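Local coordinates for protein ebony (Drosophila melanogaster, PDB 6DYM) that probably forms the amide bond between beta-alanine and biogenic amines as a nonribosomal peptide synthetase, of which this chain is the C-terminal condensation domain, at residues Met1-Leu9 / Arg134-Phe142. Numbering follows the deposited sequence. Where two conformers were deposited one is given.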
ATOM      1  N   MET A   1     -13.144   8.074  22.550  1.00 51.24           N
ATOM      2  CA  MET A   1     -12.694   8.346  21.190  1.00 53.25           C
ATOM      3  C   MET A   1     -11.222   7.981  21.011  1.00 49.82           C
ATOM      4  O   MET A   1     -10.392   8.273  21.872  1.00 47.62           O
ATOM      5  CB  MET A   1     -12.918   9.817  20.837  1.00 49.79           C
ATOM      6  CG  MET A   1     -12.735  10.133  19.364  1.00 49.36           C
ATOM      7  SD  MET A   1     -12.773  11.902  19.011  1.00 70.89           S
ATOM      8  CE  MET A   1     -13.361  12.563  20.570  1.00 49.75           C
ATOM      9  N   LEU A   2     -10.904   7.345  19.889  1.00 43.36           N
ATOM     10  CA  LEU A   2      -9.531   6.939  19.620  1.00 43.38           C
ATOM     11  C   LEU A   2      -8.673   8.170  19.345  1.00 36.86           C
ATOM     12  O   LEU A   2      -8.983   8.962  18.450  1.00 44.27           O
ATOM     13  CB  LEU A   2      -9.491   5.975  18.437  1.00 39.85           C
ATOM     14  CG  LEU A   2      -8.133   5.362  18.091  1.00 34.15           C
ATOM     15  CD1 LEU A   2      -7.529   4.660  19.293  1.00 33.17           C
ATOM     16  CD2 LEU A   2      -8.282   4.397  16.921  1.00 32.00           C
ATOM     17  N   LYS A   3      -7.600   8.333  20.112  1.00 35.61           N
ATOM     18  CA  LYS A   3      -6.674   9.447  19.946  1.00 40.50           C
ATOM     19  C   LYS A   3      -5.379   8.923  19.340  1.00 31.40           C
ATOM     20  O   LYS A   3      -4.798   7.962  19.851  1.00 33.35           O
ATOM     21  CB  LYS A   3      -6.400  10.137  21.284  1.00 46.45           C
ATOM     22  CG  LYS A   3      -7.647  10.661  21.976  1.00 47.98           C
ATOM     23  CD  LYS A   3      -8.093  11.992  21.396  1.00 51.77           C
ATOM     24  CE  LYS A   3      -8.929  12.768  22.401  1.00 55.78           C
ATOM     25  NZ  LYS A   3      -8.971  14.222  22.093  1.00 61.34           N
ATOM     26  N   MET A   4      -4.926   9.560  18.262  1.00 28.25           N
ATOM     27  CA  MET A   4      -3.838   9.026  17.459  1.00 31.61           C
ATOM     28  C   MET A   4      -2.774  10.082  17.205  1.00 30.10           C
ATOM     29  O   MET A   4      -3.042  11.285  17.205  1.00 30.88           O
ATOM     30  CB  MET A   4      -4.349   8.488  16.117  1.00 25.79           C
ATOM     31  CG  MET A   4      -5.053   7.149  16.222  1.00 30.75           C
ATOM     32  SD  MET A   4      -5.966   6.765  14.720  1.00 27.10           S
ATOM     33  CE  MET A   4      -7.283   7.974  14.807  1.00 23.12           C
ATOM     34  N   GLU A   5      -1.556   9.607  16.957  1.00 28.29           N
ATOM     35  CA  GLU A   5      -0.447  10.476  16.597  1.00 29.86           C
ATOM     36  C   GLU A   5       0.405   9.796  15.537  1.00 24.10           C
ATOM     37  O   GLU A   5       0.718   8.608  15.658  1.00 22.99           O
ATOM     38  CB  GLU A   5       0.407  10.815  17.818  1.00 23.85           C
ATOM     39  CG  GLU A   5       1.630  11.643  17.488  1.00 29.96           C
ATOM     40  CD  GLU A   5       2.526  11.860  18.693  1.00 43.59           C
ATOM     41  OE1 GLU A   5       2.258  11.254  19.756  1.00 42.72           O
ATOM     42  OE2 GLU A   5       3.501  12.630  18.574  1.00 43.60           O
ATOM     43  N   ALA A   6       0.782  10.552  14.510  1.00 25.85           N
ATOM     44  CA  ALA A   6       1.640  10.052  13.445  1.00 29.07           C
ATOM     45  C   ALA A   6       3.095  10.340  13.787  1.00 30.34           C
ATOM     46  O   ALA A   6       3.458  11.488  14.057  1.00 32.71           O
ATOM     47  CB  ALA A   6       1.277  10.700  12.108  1.00 25.68           C
ATOM     48  N   VAL A   7       3.921   9.300  13.765  1.00 24.75           N
ATOM     49  CA  VAL A   7       5.329   9.403  14.140  1.00 26.90           C
ATOM     50  C   VAL A   7       6.183   8.898  12.981  1.00 25.13           C
ATOM     51  O   VAL A   7       5.913   7.810  12.453  1.00 22.57           O
ATOM     52  CB  VAL A   7       5.607   8.614  15.429  1.00 30.83           C
ATOM     53  CG1 VAL A   7       7.099   8.443  15.646  1.00 30.71           C
ATOM     54  CG2 VAL A   7       4.957   9.307  16.621  1.00 31.11           C
ATOM     55  N   PRO A   8       7.209   9.640  12.550  1.00 32.34           N
ATOM     56  CA  PRO A   8       8.066   9.144  11.466  1.00 27.47           C
ATOM     57  C   PRO A   8       8.652   7.780  11.799  1.00 27.73           C
ATOM     58  O   PRO A   8       8.933   7.459  12.956  1.00 25.19           O
ATOM     59  CB  PRO A   8       9.161  10.211  11.355  1.00 29.56           C
ATOM     60  CG  PRO A   8       8.536  11.448  11.890  1.00 37.31           C
ATOM     61  CD  PRO A   8       7.587  11.000  12.975  1.00 28.57           C
ATOM     62  N   LEU A   9       8.817   6.974  10.755  1.00 20.82           N
ATOM     63  CA  LEU A   9       9.339   5.624  10.897  1.00 27.61           C
ATOM     64  C   LEU A   9      10.753   5.648  11.466  1.00 30.44           C
ATOM     65  O   LEU A   9      11.605   6.420  11.013  1.00 33.21           O
ATOM     66  CB  LEU A   9       9.328   4.933   9.533  1.00 25.65           C
ATOM     67  CG  LEU A   9       9.158   3.420   9.488  1.00 38.04           C
ATOM     68  CD1 LEU A   9       7.814   3.012  10.057  1.00 34.16           C
ATOM     69  CD2 LEU A   9       9.308   2.935   8.059  1.00 24.49           C
ATOM     70  N   ARG A 134     -14.871   0.438  14.318  1.00 30.47           N
ATOM     71  CA  ARG A 134     -14.743   1.872  14.563  0.64 29.48           C
ATOM     72  C   ARG A 134     -13.276   2.298  14.579  1.00 28.28           C
ATOM     73  O   ARG A 134     -12.911   3.317  13.978  1.00 25.78           O
ATOM     74  CB  ARG A 134     -15.428   2.245  15.882  0.64 29.86           C
ATOM     75  CG  ARG A 134     -15.233   3.703  16.292  0.64 29.39           C
ATOM     76  CD  ARG A 134     -15.674   3.969  17.729  0.64 29.47           C
ATOM     77  NE  ARG A 134     -15.292   2.897  18.647  0.64 33.42           N
ATOM     78  CZ  ARG A 134     -14.200   2.907  19.405  0.64 32.84           C
ATOM     79  NH1 ARG A 134     -13.361   3.936  19.359  0.64 31.84           N
ATOM     80  NH2 ARG A 134     -13.945   1.885  20.209  0.64 23.57           N
ATOM     81  N   GLU A 135     -12.424   1.528  15.254  1.00 28.46           N
ATOM     82  CA  GLU A 135     -11.012   1.888  15.344  1.00 28.52           C
ATOM     83  C   GLU A 135     -10.311   1.740  13.999  1.00 24.31           C
ATOM     84  O   GLU A 135      -9.431   2.542  13.660  1.00 23.84           O
ATOM     85  CB  GLU A 135     -10.321   1.033  16.408  1.00 29.62           C
ATOM     86  CG  GLU A 135     -10.752   1.350  17.834  1.00 31.11           C
ATOM     87  CD  GLU A 135     -10.412   0.235  18.820  1.00 38.80           C
ATOM     88  OE1 GLU A 135     -10.207  -0.924  18.392  1.00 32.25           O
ATOM     89  OE2 GLU A 135     -10.348   0.526  20.031  1.00 38.03           O
ATOM     90  N   ASN A 136     -10.683   0.725  13.220  1.00 23.77           N
ATOM     91  CA  ASN A 136     -10.066   0.545  11.910  1.00 24.08           C
ATOM     92  C   ASN A 136     -10.408   1.708  10.986  1.00 25.61           C
ATOM     93  O   ASN A 136      -9.530   2.279  10.332  1.00 23.66           O
ATOM     94  CB  ASN A 136     -10.511  -0.785  11.303  1.00 26.17           C
ATOM     95  CG  ASN A 136      -9.771  -1.113  10.024  1.00 36.51           C
ATOM     96  OD1 ASN A 136      -8.542  -1.211  10.008  1.00 31.78           O
ATOM     97  ND2 ASN A 136     -10.515  -1.283   8.939  1.00 32.70           N
ATOM     98  N   ILE A 137     -11.685   2.088  10.941  1.00 29.06           N
ATOM     99  CA  ILE A 137     -12.104   3.200  10.093  1.00 29.74           C
ATOM    100  C   ILE A 137     -11.468   4.504  10.563  1.00 25.96           C
ATOM    101  O   ILE A 137     -11.009   5.317   9.749  1.00 27.47           O
ATOM    102  CB  ILE A 137     -13.640   3.284  10.068  1.00 35.21           C
ATOM    103  CG1 ILE A 137     -14.203   2.173   9.180  1.00 40.94           C
ATOM    104  CG2 ILE A 137     -14.109   4.653   9.596  1.00 30.15           C
ATOM    105  CD1 ILE A 137     -13.995   2.413   7.697  1.00 39.95           C
ATOM    106  N   ALA A 138     -11.423   4.728  11.877  1.00 24.19           N
ATOM    107  CA  ALA A 138     -10.775   5.933  12.389  1.00 30.19           C
ATOM    108  C   ALA A 138      -9.300   5.974  12.002  1.00 20.11           C
ATOM    109  O   ALA A 138      -8.791   7.017  11.576  1.00 27.02           O
ATOM    110  CB  ALA A 138     -10.934   6.016  13.908  1.00 21.75           C
ATOM    111  N   CYS A 139      -8.597   4.847  12.143  1.00 21.20           N
ATOM    112  CA  CYS A 139      -7.177   4.825  11.808  1.00 26.15           C
ATOM    113  C   CYS A 139      -6.960   5.058  10.315  1.00 21.58           C
ATOM    114  O   CYS A 139      -6.057   5.808   9.925  1.00 22.45           O
ATOM    115  CB  CYS A 139      -6.553   3.502  12.256  1.00 23.12           C
ATOM    116  SG  CYS A 139      -4.740   3.481  12.234  1.00 25.36           S
ATOM    117  N   MET A 140      -7.795   4.451   9.465  1.00 23.23           N
ATOM    118  CA  MET A 140      -7.659   4.657   8.025  0.66 25.17           C
ATOM    119  C   MET A 140      -7.864   6.120   7.654  1.00 24.32           C
ATOM    120  O   MET A 140      -7.081   6.688   6.881  1.00 23.82           O
ATOM    121  CB  MET A 140      -8.649   3.767   7.269  0.66 26.21           C
ATOM    122  CG  MET A 140      -8.322   2.280   7.332  0.66 27.73           C
ATOM    123  SD  MET A 140      -6.735   1.878   6.568  0.66 28.41           S
ATOM    124  CE  MET A 140      -7.211   1.790   4.842  0.66 31.37           C
ATOM    125  N   HIS A 141      -8.917   6.749   8.194  1.00 19.76           N
ATOM    126  CA  HIS A 141      -9.129   8.176   7.953  1.00 22.24           C
ATOM    127  C   HIS A 141      -7.919   8.989   8.406  1.00 26.07           C
ATOM    128  O   HIS A 141      -7.500   9.934   7.728  1.00 25.84           O
ATOM    129  CB  HIS A 141     -10.392   8.663   8.679  1.00 21.93           C
ATOM    130  CG  HIS A 141     -11.671   8.420   7.927  1.00 24.64           C
ATOM    131  ND1 HIS A 141     -11.983   9.067   6.751  1.00 21.49           N
ATOM    132  CD2 HIS A 141     -12.725   7.613   8.200  1.00 28.88           C
ATOM    133  CE1 HIS A 141     -13.165   8.659   6.323  1.00 24.63           C
ATOM    134  NE2 HIS A 141     -13.636   7.775   7.184  1.00 22.81           N
ATOM    135  N   PHE A 142      -7.338   8.622   9.550  1.00 20.01           N
ATOM    136  CA  PHE A 142      -6.204   9.367  10.091  1.00 26.77           C
ATOM    137  C   PHE A 142      -4.975   9.227   9.200  1.00 23.74           C
ATOM    138  O   PHE A 142      -4.295  10.215   8.900  1.00 23.46           O
ATOM    139  CB  PHE A 142      -5.906   8.879  11.512  1.00 25.25           C
ATOM    140  CG  PHE A 142      -4.827   9.652  12.214  1.00 26.55           C
ATOM    141  CD1 PHE A 142      -5.117  10.838  12.872  1.00 25.00           C
ATOM    142  CD2 PHE A 142      -3.523   9.183  12.237  1.00 28.26           C
ATOM    143  CE1 PHE A 142      -4.122  11.546  13.528  1.00 29.67           C
ATOM    144  CE2 PHE A 142      -2.523   9.886  12.891  1.00 31.17           C
ATOM    145  CZ  PHE A 142      -2.822  11.067  13.537  1.00 29.77           C
TER
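With chi1 at -175°, Phe142 CG stands opposite the backbone N and beside the carbonyl carbon, which carries the ring across to lie against Met4. Met4 has CG anti to its carbonyl carbon, and a bend at chi3 (-69°) turns CE along the helix surface. The two side chains lie alongside each other, Met4 heading for the helix as Phe142 heads for the strand. Met4 CB sits over the centre of one ring face in a CH-pi contact, 3.8 Å from the Phe142 centroid. Met4 SD lies oblique to the Phe142 ring, 4.6 Å from its centroid, a Met-aromatic contact, and packs on Cys139 CA at 3.7 Å. Met4 CE meets Phe142 CB at 3.7 Å and also touches Ala138 O and CB. Ala6 CB touches Phe142 CE2 at 4.0 Å, and Ala6 N lies at the ring edge. Were Phe142 an alanine, Met4 CB and Ala6 CB would probably lose their aromatic partner, and a gap would open between strand and helix. Leu2 CD2 packs on Glu135 CB at 4.0 Å. Strand 4-8, an outermost strand paired with strand 62-66, here packs against helix 133-153. No hydrogen bond joins the two segments; dispersion and apolar burial, with the ring's pi face, probably hold them together.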